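Local coordinates for MSHA biogenesis protein MshE (PDB 5HTL) that binds the second messenger cyclic di-GMP through its MshEN domain and probably takes part in assembling the MSHA pilus of Vibrio cholerae, at residues P80-V85 against A92-R97; I104-P109 against E116-Q121. All coordinates share one frame; numbering follows the deposited sequence.

The two contacts illustrate how one face of a small sheet is covered while the loop at a strand end meets a ligand. Contact 1 sets 80-85 beside edge strand 92-98, and contact 2 joins the central strand 101-106 to helix 112-121. The strands are antiparallel neighbours, bonded between Leu-93 N and Ala-105 O (2.9 Å), and the centres of the contacts lie about 10 Å apart. Both rest on van der Waals packing, wholly apolar in contact 2 but with an arginine at the outer end of contact 1, with no hydrogen bond across either pair of segments. Contact 2 buries all three touching residues, yet its first segment runs on to an aspartate bound to cyclic di-GMP.

Contact 1 (P80-V85 against A92-R97); sequences PLLPEV and ALVIGR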
# COMPACT_ATOMS: atom_id res chain seq x y z
N PRO A 80 9.04 19.58 4.11
CA PRO A 80 10.41 19.70 4.63
C PRO A 80 10.92 18.58 5.54
O PRO A 80 12.12 18.59 5.83
CB PRO A 80 10.38 21.02 5.42
CG PRO A 80 8.95 21.34 5.61
CD PRO A 80 8.26 20.79 4.41
N LEU A 81 10.06 17.69 6.02
CA LEU A 81 10.49 16.59 6.87
C LEU A 81 11.55 15.72 6.19
O LEU A 81 12.39 15.10 6.85
CB LEU A 81 9.29 15.77 7.32
CG LEU A 81 8.28 16.61 8.10
CD1 LEU A 81 7.01 15.85 8.43
CD2 LEU A 81 8.90 17.19 9.38
N LEU A 82 11.49 15.66 4.87
CA LEU A 82 12.54 15.02 4.09
C LEU A 82 13.35 16.13 3.43
O LEU A 82 12.81 16.91 2.64
CB LEU A 82 11.91 14.12 3.03
CG LEU A 82 12.82 13.27 2.15
CD1 LEU A 82 13.58 12.29 3.00
CD2 LEU A 82 12.00 12.54 1.10
N PRO A 83 14.65 16.23 3.75
CA PRO A 83 15.43 17.30 3.13
C PRO A 83 15.45 17.16 1.60
O PRO A 83 15.40 16.03 1.09
CB PRO A 83 16.84 17.08 3.71
CG PRO A 83 16.60 16.35 5.00
CD PRO A 83 15.43 15.45 4.72
N GLU A 84 15.54 18.30 0.92
CA GLU A 84 15.47 18.33 -0.54
C GLU A 84 16.46 17.40 -1.21
O GLU A 84 16.12 16.73 -2.19
CB GLU A 84 15.66 19.76 -1.05
CG GLU A 84 15.44 19.87 -2.56
CD GLU A 84 15.66 21.27 -3.08
OE1 GLU A 84 15.77 22.20 -2.25
OE2 GLU A 84 15.74 21.43 -4.31
N VAL A 85 17.70 17.34 -0.72
CA VAL A 85 18.68 16.49 -1.38
C VAL A 85 18.27 15.02 -1.35
O VAL A 85 18.51 14.28 -2.31
CB VAL A 85 20.11 16.66 -0.80
CG1 VAL A 85 20.66 18.05 -1.10
CG2 VAL A 85 20.14 16.39 0.69
N ALA A 92 11.10 10.96 -4.05
CA ALA A 92 10.06 10.78 -3.03
C ALA A 92 9.70 12.14 -2.46
O ALA A 92 10.58 12.95 -2.21
CB ALA A 92 10.57 9.88 -1.93
N LEU A 93 8.41 12.38 -2.27
CA LEU A 93 7.92 13.63 -1.71
C LEU A 93 6.93 13.35 -0.59
O LEU A 93 5.95 12.64 -0.79
CB LEU A 93 7.21 14.45 -2.79
CG LEU A 93 6.65 15.83 -2.40
CD1 LEU A 93 7.81 16.77 -2.16
CD2 LEU A 93 5.74 16.40 -3.48
N VAL A 94 7.19 13.90 0.59
CA VAL A 94 6.25 13.81 1.70
C VAL A 94 5.11 14.79 1.48
O VAL A 94 5.34 16.01 1.42
CB VAL A 94 6.93 14.15 3.04
CG1 VAL A 94 5.94 13.96 4.18
CG2 VAL A 94 8.17 13.30 3.24
N ILE A 95 3.90 14.27 1.30
CA ILE A 95 2.75 15.12 0.98
C ILE A 95 1.72 15.17 2.10
O ILE A 95 0.77 15.95 2.03
CB ILE A 95 2.05 14.69 -0.34
CG1 ILE A 95 1.47 13.28 -0.23
CG2 ILE A 95 3.03 14.80 -1.52
CD1 ILE A 95 0.59 12.86 -1.44
N GLY A 96 1.90 14.35 3.12
CA GLY A 96 1.00 14.38 4.25
C GLY A 96 1.70 13.92 5.51
O GLY A 96 2.57 13.05 5.46
N ARG A 97 1.32 14.52 6.64
CA ARG A 97 1.74 14.01 7.93
C ARG A 97 0.57 14.05 8.90
O ARG A 97 -0.13 15.04 8.99
CB ARG A 97 2.89 14.84 8.51
CG ARG A 97 3.54 14.16 9.70
CD ARG A 97 3.63 15.04 10.91
NE ARG A 97 4.04 16.40 10.58
CZ ARG A 97 4.45 17.29 11.48
NH1 ARG A 97 4.51 16.95 12.76
NH2 ARG A 97 4.80 18.50 11.10
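Val-94 and Arg-97 are three residues apart on one strand, yet both turn their side chains toward 80-85, where strict alternation would have put them on opposite faces. A classic beta bulge accounts for this: Ile-95 and Gly-96 together face Arg-103 of the adjoining antiparallel strand, and the extra residue resets the alternation. The strand, 92-98, is an edge of the three-stranded mixed sheet of the MshEN domain, and 80-85 lies over it where a 3-10 turn leads into helix 84-90, with Pro-83 as the N-cap residue.

Leu-82 makes the buried half of the contact. Its CB rests 3.8 Å from Val-94 CG2. Because its CG stands anti to the backbone N (chi1 -176°), the chain runs on toward the start of the strand, where CD2 meets the backbone at 3.6 Å from Ala-92 O and comes within 4.3 Å of Ala-92 CB. Leu-118 and Gln-121 of helix 112-121 also pack on Leu-82, while the Leu-82 carbonyl oxygen accepts a hydrogen bond from the hydroxyl of Tyr-145.

The other end lies nearer solvent. The Arg-97 chain, bent at chi2 and chi3, crosses Leu-81 at about a right angle. Leu-81 CD1 lies 4.1 Å from the aliphatic Arg-97 CG and approaches the guanidinium obliquely, 3.7 Å from Arg-97 NE.

Contact 2 (I104-P109 against E116-Q121); sequences IAMSDP and EALLNQ. With C2E (9,9'-[(2R,3R,3aS,5S,7aR,9R,10R,10aS,12S,14aR)-3,5,10,12-tetrahydroxy-5,12-dioxidooctahydro-2H,7H-difuro[3,2-d:3',2'-j][1,3,7,9,2,8]tetraoxadiphosphacyclododecine-2,9-diyl]bis(2-amino-1,9-dihydro-6H-purin-6-one)), chain C.
This is a buried helix-on-sheet contact inside a beta-alpha-beta crossover, in which strand 101-106 is followed by helix 112-121 and then by the parallel strand 126-131. The strand is the middle one of the MshEN sheet, and within 116-121, Leu-118 alone meets 104-109, a single leucine that touches two strand residues.

Leu-118 keeps its CG anti to the backbone N (chi1 -159°), which carries CD2 down toward the strand. Ile-104 rises to meet it, and the two side chains reach each other tip to tip, with Ile-104 CD1 3.7 Å from Leu-118 CD2. The other branch of the isoleucine, CG2, is 4.0 Å from the same Leu-118 CD2. Two residues along, the selenomethionine Met-106 runs past Leu-118 in the opposite direction, bent at its last torsion, and its SE atom lies 4.2 Å from Leu-118 CD2. Ala-92 of the adjoining strand touches all three side chains, and Leu-90 of helix 84-90 also packs on Leu-118.

Beyond Met-106 the chain leaves the apolar interior and becomes part of a ligand pocket. Asp-108 belongs to the site of a bound cyclic di-GMP, which also forms hydrogen bonds with Gln-61, Gln-32, Arg-38 and the backbone N atoms of Leu-10 and Leu-39. Asp-108 OD1 also takes a weak hydrogen bond from the backbone N of Ala-110, which probably helps to fix the carboxylate. The exocyclic amine N21 of one guanine gives its hydrogen bond to Asp-108 OD1 at 2.9 Å, with an N-H...O angle of 152°.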
# COMPACT_ATOMS: atom_id res chain seq x y z
N ILE A 104 3.64 9.43 1.37
CA ILE A 104 4.79 9.71 0.53
C ILE A 104 4.50 9.32 -0.91
O ILE A 104 4.19 8.16 -1.21
CB ILE A 104 6.05 8.95 1.03
CG1 ILE A 104 6.36 9.35 2.48
CG2 ILE A 104 7.25 9.23 0.11
CD1 ILE A 104 7.65 8.75 3.02
N ALA A 105 4.63 10.30 -1.80
CA ALA A 105 4.51 10.04 -3.24
C ALA A 105 5.87 9.65 -3.79
O ALA A 105 6.86 10.33 -3.53
CB ALA A 105 3.97 11.27 -3.96
N MSE A 106 5.95 8.55 -4.52
CA MSE A 106 7.20 8.13 -5.15
C MSE A 106 7.00 7.85 -6.61
O MSE A 106 5.92 7.42 -7.02
CB MSE A 106 7.74 6.86 -4.50
CG MSE A 106 8.14 7.03 -3.07
SE MSE A 106 8.88 5.37 -2.42
CE MSE A 106 10.56 5.37 -3.40
N SER A 107 8.03 8.06 -7.41
CA SER A 107 7.98 7.71 -8.82
C SER A 107 8.14 6.20 -8.97
O SER A 107 7.60 5.59 -9.89
CB SER A 107 9.09 8.41 -9.59
OG SER A 107 10.31 7.75 -9.39
N ASP A 108 8.88 5.59 -8.05
CA ASP A 108 9.08 4.14 -8.08
C ASP A 108 8.94 3.50 -6.70
O ASP A 108 9.93 3.25 -6.02
CB ASP A 108 10.43 3.80 -8.71
CG ASP A 108 10.62 2.31 -8.92
OD1 ASP A 108 9.66 1.55 -8.69
OD2 ASP A 108 11.73 1.92 -9.34
N PRO A 109 7.70 3.22 -6.27
CA PRO A 109 7.52 2.59 -4.97
C PRO A 109 8.00 1.13 -4.94
O PRO A 109 8.12 0.56 -3.86
CB PRO A 109 6.00 2.67 -4.74
CG PRO A 109 5.42 2.95 -6.08
CD PRO A 109 6.44 3.70 -6.86
N GLU A 116 14.55 1.47 1.46
CA GLU A 116 15.42 1.27 2.61
C GLU A 116 16.03 2.59 3.03
O GLU A 116 16.11 2.91 4.22
CB GLU A 116 16.52 0.26 2.27
CG GLU A 116 17.33 -0.21 3.48
CD GLU A 116 16.67 -1.36 4.22
OE1 GLU A 116 17.37 -2.04 5.00
OE2 GLU A 116 15.46 -1.58 4.02
N ALA A 117 16.46 3.37 2.05
CA ALA A 117 17.02 4.69 2.29
C ALA A 117 16.01 5.62 2.95
O ALA A 117 16.32 6.30 3.93
CB ALA A 117 17.49 5.28 0.98
N LEU A 118 14.80 5.63 2.41
CA LEU A 118 13.73 6.47 2.95
C LEU A 118 13.46 6.12 4.42
O LEU A 118 13.30 7.02 5.26
CB LEU A 118 12.46 6.28 2.12
CG LEU A 118 11.39 7.35 2.16
CD1 LEU A 118 11.95 8.68 1.75
CD2 LEU A 118 10.28 6.92 1.21
N LEU A 119 13.41 4.83 4.72
CA LEU A 119 13.18 4.34 6.07
C LEU A 119 14.23 4.81 7.07
O LEU A 119 13.91 5.20 8.19
CB LEU A 119 13.15 2.81 6.08
CG LEU A 119 11.86 2.11 5.67
CD1 LEU A 119 12.13 0.70 5.18
CD2 LEU A 119 10.92 2.09 6.87
N ASN A 120 15.49 4.77 6.67
CA ASN A 120 16.55 5.19 7.57
C ASN A 120 16.61 6.70 7.70
O ASN A 120 17.11 7.23 8.70
CB ASN A 120 17.89 4.60 7.13
CG ASN A 120 17.92 3.09 7.21
OD1 ASN A 120 17.06 2.47 7.84
ND2 ASN A 120 18.90 2.49 6.56
N GLN A 121 16.08 7.41 6.70
CA GLN A 121 16.11 8.86 6.66
C GLN A 121 14.94 9.50 7.42
O GLN A 121 15.06 10.62 7.92
CB GLN A 121 16.10 9.34 5.20
CG GLN A 121 16.19 10.85 5.01
CD GLN A 121 17.50 11.44 5.52
OE1 GLN A 121 18.56 10.84 5.38
NE2 GLN A 121 17.41 12.63 6.11
P1 C2E C . 7.85 -8.60 -10.15
O2P C2E C . 6.72 -8.18 -11.06
O1P C2E C . 7.39 -9.48 -9.02
O5' C2E C . 8.93 -9.34 -11.04
C5' C2E C . 10.20 -9.76 -10.61
C4' C2E C . 11.09 -10.18 -11.68
O4' C2E C . 10.57 -11.29 -12.35
C3' C2E C . 11.25 -9.12 -12.73
O3' C2E C . 12.40 -8.34 -12.45
C2' C2E C . 11.30 -9.82 -13.94
O2' C2E C . 12.67 -10.08 -14.31
C1' C2E C . 10.56 -11.09 -13.73
N9 C2E C . 9.19 -10.96 -14.14
C8 C2E C . 8.20 -10.07 -14.03
N7 C2E C . 7.14 -10.62 -14.62
C5 C2E C . 7.47 -11.86 -15.10
C6 C2E C . 6.73 -12.83 -15.77
O6 C2E C . 5.43 -12.62 -16.08
N1 C2E C . 7.32 -13.98 -16.13
C2 C2E C . 8.60 -14.19 -15.82
N2 C2E C . 9.18 -15.43 -16.23
N3 C2E C . 9.36 -13.29 -15.16
C4 C2E C . 8.83 -12.11 -14.78
P11 C2E C . 12.41 -6.77 -12.74
O21 C2E C . 13.82 -6.23 -12.54
O11 C2E C . 12.02 -6.57 -14.17
O5A C2E C . 11.34 -6.03 -11.89
C5A C2E C . 11.39 -6.00 -10.47
C4A C2E C . 10.18 -5.58 -9.80
O4A C2E C . 9.93 -4.16 -10.06
C3A C2E C . 8.97 -6.27 -10.30
O3A C2E C . 8.55 -7.34 -9.49
C2A C2E C . 7.93 -5.23 -10.39
O2A C2E C . 7.19 -5.09 -9.24
C1A C2E C . 8.65 -3.96 -10.62
N91 C2E C . 8.88 -3.53 -12.00
C81 C2E C . 9.00 -4.28 -13.11
N71 C2E C . 9.25 -3.48 -14.16
C51 C2E C . 9.30 -2.20 -13.72
C61 C2E C . 9.52 -0.95 -14.31
O61 C2E C . 9.77 -0.81 -15.66
N11 C2E C . 9.50 0.14 -13.55
C21 C2E C . 9.27 0.06 -12.24
N21 C2E C . 9.26 1.28 -11.53
N31 C2E C . 9.06 -1.11 -11.62
C41 C2E C . 9.07 -2.25 -12.35